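Local coordinates for suppressor protein MPT5 (Saccharomyces cerevisiae, PDB 5BZ1) that binds short sequence elements in the 3'-untranslated regions of target mRNAs through its Pumilio-repeat domain and regulates their expression after transcription, at residues 29-34 with 39-44; 44-47 with 52-55. All coordinates share one frame; numbering follows the deposited sequence.

Overall arrangement
Interaction 1 joins the end of helix 22-32 to the start of helix 38-49 within Pumilio repeat 1, and interaction 2 carries on from there, joining the later part of helix 38-49 to helix 53-57 at the beginning of repeat 2. The two follow each other along the chain, share Leu44, and have centres about 13 Å apart; Met45 CE packs at 4.2 Å from Leu32 CG between them. Their centres lie about 40 Å (interaction 1) and about 36 Å (interaction 2) from the centre of the chain, near the N-terminal end of the all-helical RNA-binding domain. Together they show how one RNA-contacting helix is backed by its repeat and how that repeat is fastened to the next.

Interaction 1: residues 29-34 with 39-44; sequences QKKLET and NMVRDL. With nucleotides of chain B.
Val41 projects from helix 38-49 against the last turn of helix 22-32, where its two methyls divide the work between Lys31 and Leu32. Following the valine outward, CB directs both branches at the opposite helix. Val41 CG1, at chi1 82° wedged between its own backbone N and carbonyl carbon, reaches Leu32 CD2 at 3.7 Å and also rests near the backbone carbon of Lys31. Val41 CG2 lies 3.9 Å from Lys31 CB, with Lys31 CG close behind. Of its side chain, the lysine brings only CB and CG to the valine; the chain then bends at chi2 and leads the amine away.

Leu32 comes across both partners at roughly a right angle. The methyl that meets Val41 also touches Arg42, with Leu32 CD2 3.9 Å from Arg42 CB, while helix 62-69 packs against the leucine through Leu65 and Leu69. Beyond CB, Arg42 turns from this apolar seam. Arg42 NE donates to Asp43 OD1 at 3.1 Å in a salt bridge; the carboxylate oxygen lies nearly in the guanidinium plane, but is itself approached from above the carboxylate plane. Arg42 NH1 binds the carbonyl oxygen of Tyr72, and Asp43 OD1 also receives Gln77 NE2, linking these charges to the following repeat.

On helix 22-32, Gln29 extends away from helix 38-49 to read adenine A10 of chain B. Gln29 NE2 donates to N1 of A10 of chain B at 2.8 Å. In return, N6 of A10 of chain B donates to Gln29 OE1 at 3.1 Å, nearly straight at 174°. One amide thereby engages a donor and an acceptor on the base, the recognition of the Watson-Crick edge of adenine by a glutamine, characteristic of PUF repeats, with helix 22-32 presenting the base-reading glutamine and helix 38-49 packed behind it.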
# COMPACT_ATOMS: atom_id res chain seq x y z
N GLN A 29 20.53 23.62 19.63
CA GLN A 29 19.31 23.82 18.86
C GLN A 29 18.75 25.23 19.07
O GLN A 29 18.30 25.87 18.11
CB GLN A 29 18.26 22.78 19.25
CG GLN A 29 18.62 21.36 18.86
CD GLN A 29 17.66 20.34 19.44
OE1 GLN A 29 16.46 20.39 19.20
NE2 GLN A 29 18.19 19.41 20.23
N LYS A 30 18.79 25.70 20.31
CA LYS A 30 18.34 27.05 20.63
C LYS A 30 19.22 28.09 19.92
O LYS A 30 18.72 29.11 19.45
CB LYS A 30 18.37 27.28 22.14
CG LYS A 30 17.99 28.69 22.56
CD LYS A 30 18.01 28.86 24.07
CE LYS A 30 17.60 30.27 24.48
NZ LYS A 30 17.61 30.46 25.95
N LYS A 31 20.51 27.81 19.85
CA LYS A 31 21.45 28.70 19.18
C LYS A 31 21.18 28.75 17.68
O LYS A 31 21.25 29.82 17.07
CB LYS A 31 22.89 28.25 19.44
CG LYS A 31 23.75 29.30 20.12
CD LYS A 31 23.07 29.84 21.37
CE LYS A 31 23.89 30.94 22.00
NZ LYS A 31 23.21 31.48 23.22
N LEU A 32 20.85 27.60 17.09
CA LEU A 32 20.48 27.53 15.68
C LEU A 32 19.19 28.31 15.43
O LEU A 32 18.99 28.84 14.33
CB LEU A 32 20.30 26.07 15.24
CG LEU A 32 21.58 25.26 15.05
CD1 LEU A 32 21.26 23.78 14.89
CD2 LEU A 32 22.35 25.75 13.85
N GLU A 33 18.34 28.38 16.44
CA GLU A 33 17.09 29.12 16.35
C GLU A 33 17.28 30.60 16.68
O GLU A 33 16.32 31.38 16.63
CB GLU A 33 16.03 28.51 17.27
CG GLU A 33 15.60 27.09 16.90
CD GLU A 33 14.67 26.49 17.94
OE1 GLU A 33 14.07 25.42 17.67
OE2 GLU A 33 14.53 27.08 19.03
N THR A 34 18.51 30.98 17.02
CA THR A 34 18.84 32.37 17.33
C THR A 34 19.43 33.06 16.09
O THR A 34 20.59 32.84 15.75
CB THR A 34 19.86 32.46 18.48
OG1 THR A 34 19.41 31.67 19.59
CG2 THR A 34 20.04 33.91 18.94
N ASN A 39 23.88 31.25 11.75
CA ASN A 39 24.90 30.92 10.76
C ASN A 39 26.25 30.58 11.39
O ASN A 39 26.91 29.62 10.97
CB ASN A 39 25.07 32.06 9.76
CG ASN A 39 23.95 32.12 8.74
OD1 ASN A 39 23.21 31.15 8.55
ND2 ASN A 39 23.83 33.25 8.05
N MET A 40 26.67 31.35 12.39
CA MET A 40 27.97 31.15 13.00
C MET A 40 28.04 29.86 13.83
O MET A 40 29.02 29.12 13.74
CB MET A 40 28.38 32.34 13.86
CG MET A 40 29.83 32.28 14.32
SD MET A 40 30.34 33.77 15.16
CE MET A 40 29.21 33.76 16.55
N VAL A 41 27.01 29.59 14.62
CA VAL A 41 26.99 28.36 15.41
C VAL A 41 26.87 27.15 14.48
O VAL A 41 27.39 26.09 14.79
CB VAL A 41 25.89 28.35 16.50
CG1 VAL A 41 24.54 27.96 15.92
CG2 VAL A 41 26.27 27.40 17.62
N ARG A 42 26.20 27.34 13.34
CA ARG A 42 26.02 26.27 12.37
C ARG A 42 27.37 25.89 11.77
O ARG A 42 27.75 24.72 11.76
CB ARG A 42 25.07 26.73 11.26
CG ARG A 42 24.85 25.71 10.14
CD ARG A 42 24.21 26.36 8.91
NE ARG A 42 25.08 27.38 8.34
CZ ARG A 42 24.68 28.30 7.47
NH1 ARG A 42 23.42 28.36 7.07
NH2 ARG A 42 25.56 29.19 7.01
N ASP A 43 28.09 26.90 11.28
CA ASP A 43 29.37 26.70 10.63
C ASP A 43 30.44 26.15 11.58
O ASP A 43 31.20 25.26 11.21
CB ASP A 43 29.84 28.00 9.97
CG ASP A 43 28.91 28.47 8.87
OD1 ASP A 43 28.15 27.63 8.34
OD2 ASP A 43 28.94 29.67 8.53
N LEU A 44 30.50 26.69 12.79
CA LEU A 44 31.47 26.23 13.79
C LEU A 44 31.20 24.77 14.17
O LEU A 44 32.11 23.93 14.18
CB LEU A 44 31.42 27.12 15.04
CG LEU A 44 32.01 28.53 14.91
CD1 LEU A 44 31.57 29.42 16.07
CD2 LEU A 44 33.52 28.47 14.85
P A B 10 11.02 10.81 24.54
OP1 A B 10 10.63 10.32 25.89
OP2 A B 10 10.07 11.63 23.75
O5' A B 10 12.38 11.62 24.71
C5' A B 10 13.59 10.95 25.03
C4' A B 10 14.61 11.88 25.62
O4' A B 10 15.02 12.85 24.61
C3' A B 10 14.14 12.69 26.83
O3' A B 10 15.23 12.86 27.73
C2' A B 10 13.79 14.04 26.21
O2' A B 10 13.83 15.13 27.11
C1' A B 10 14.86 14.16 25.12
N9 A B 10 14.51 15.07 24.02
C8 A B 10 13.30 15.27 23.42
N7 A B 10 13.33 16.16 22.46
C5 A B 10 14.66 16.58 22.43
C6 A B 10 15.35 17.52 21.64
N6 A B 10 14.78 18.25 20.67
N1 A B 10 16.67 17.69 21.87
C2 A B 10 17.25 16.97 22.84
N3 A B 10 16.71 16.06 23.65
C4 A B 10 15.40 15.91 23.39

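Interaction 2: residues 44-47 with 52-55; sequences LMYE and FFLD
Across the turn between helix 38-49 and helix 53-57, the backbones of residues 44-47 and 52-55 stay well apart: the nearest alpha carbons, Tyr46 CA and Phe53 CA, are separated by 9.4 Å. Phe53 stands at the start of helix 53-57, its CB directed toward residues 44-47. No hydrogen bond joins the two segments, and two aromatic side chains bridge the gap.

Phe53 brings the edge of its ring toward the face of Tyr46 in an offset edge-to-face stack, with ring centroids 5.4 Å apart and planes inclined at 61°. The leading atom is Phe53 CZ, 3.5 Å from Tyr46 CE1, with Tyr46 CZ next. The CB of Tyr46 does not itself point at residues 52-55; with CG anti to the backbone N (chi1 -171°), the ring is carried outward and the end of the side chain comes nearer to the phenylalanine.

This buried pair crosses the junction between Pumilio repeats 1 and 2, joining residues 44-47 of repeat 1 to residues 52-55 of repeat 2 in the stacked, superhelical array of a PUF domain. Helix 75-85 packs against both side chains, through Leu80 at Tyr46 and through Leu81, Thr84 and Ile85 at Phe53. The phenol OH of Tyr46 is hydrogen-bonded to the carbonyl oxygen of Gln77. An alanine in place of Tyr46 would deprive Phe53 CZ of its aromatic partner and is likely to leave the Gln77 carbonyl without this bond.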
# COMPACT_ATOMS: atom_id res chain seq x y z
N LEU A 44 30.50 26.69 12.79
CA LEU A 44 31.47 26.23 13.79
C LEU A 44 31.20 24.77 14.17
O LEU A 44 32.11 23.93 14.18
CB LEU A 44 31.42 27.12 15.04
CG LEU A 44 32.01 28.53 14.91
CD1 LEU A 44 31.57 29.42 16.07
CD2 LEU A 44 33.52 28.47 14.85
N MET A 45 29.94 24.48 14.47
CA MET A 45 29.48 23.14 14.84
C MET A 45 29.80 22.13 13.74
O MET A 45 30.31 21.04 14.02
CB MET A 45 27.97 23.21 15.05
CG MET A 45 27.30 21.95 15.50
SD MET A 45 25.52 22.19 15.35
CE MET A 45 25.30 23.76 16.20
N TYR A 46 29.50 22.51 12.50
CA TYR A 46 29.62 21.62 11.35
C TYR A 46 31.02 21.04 11.19
O TYR A 46 31.19 19.83 11.03
CB TYR A 46 29.21 22.36 10.07
CG TYR A 46 29.09 21.47 8.86
CD1 TYR A 46 27.88 20.85 8.55
CD2 TYR A 46 30.17 21.25 8.02
CE1 TYR A 46 27.76 20.04 7.45
CE2 TYR A 46 30.06 20.43 6.91
CZ TYR A 46 28.85 19.83 6.64
OH TYR A 46 28.72 19.01 5.54
N GLU A 47 32.03 21.91 11.22
CA GLU A 47 33.41 21.49 11.00
C GLU A 47 33.90 20.52 12.07
O GLU A 47 34.75 19.66 11.79
CB GLU A 47 34.33 22.71 10.92
CG GLU A 47 34.08 23.59 9.71
CD GLU A 47 34.25 22.84 8.40
OE1 GLU A 47 35.17 22.00 8.31
OE2 GLU A 47 33.46 23.08 7.47
N PHE A 52 31.76 12.79 12.66
CA PHE A 52 30.90 11.98 13.53
C PHE A 52 29.45 11.95 13.06
O PHE A 52 28.55 11.62 13.84
CB PHE A 52 30.94 12.52 14.96
CG PHE A 52 32.33 12.63 15.54
CD1 PHE A 52 32.89 11.56 16.22
CD2 PHE A 52 33.06 13.80 15.41
CE1 PHE A 52 34.16 11.65 16.76
CE2 PHE A 52 34.34 13.90 15.94
CZ PHE A 52 34.89 12.83 16.62
N PHE A 53 29.21 12.30 11.80
CA PHE A 53 27.86 12.36 11.24
C PHE A 53 27.05 11.09 11.48
O PHE A 53 25.90 11.15 11.92
CB PHE A 53 27.92 12.67 9.74
CG PHE A 53 28.04 14.14 9.44
CD1 PHE A 53 27.49 15.08 10.29
CD2 PHE A 53 28.70 14.57 8.29
CE1 PHE A 53 27.59 16.44 10.01
CE2 PHE A 53 28.81 15.92 8.01
CZ PHE A 53 28.25 16.86 8.87
N LEU A 54 27.65 9.93 11.20
CA LEU A 54 26.96 8.66 11.38
C LEU A 54 26.66 8.41 12.86
O LEU A 54 25.56 7.97 13.21
CB LEU A 54 27.76 7.50 10.81
CG LEU A 54 27.11 6.12 11.00
CD1 LEU A 54 25.76 6.07 10.30
CD2 LEU A 54 28.02 5.01 10.50
N ASP A 55 27.64 8.70 13.71
CA ASP A 55 27.50 8.50 15.15
C ASP A 55 26.34 9.32 15.72
O ASP A 55 25.51 8.81 16.47
CB ASP A 55 28.81 8.87 15.86
CG ASP A 55 30.03 8.26 15.20
OD1 ASP A 55 30.64 7.33 15.79
OD2 ASP A 55 30.39 8.71 14.09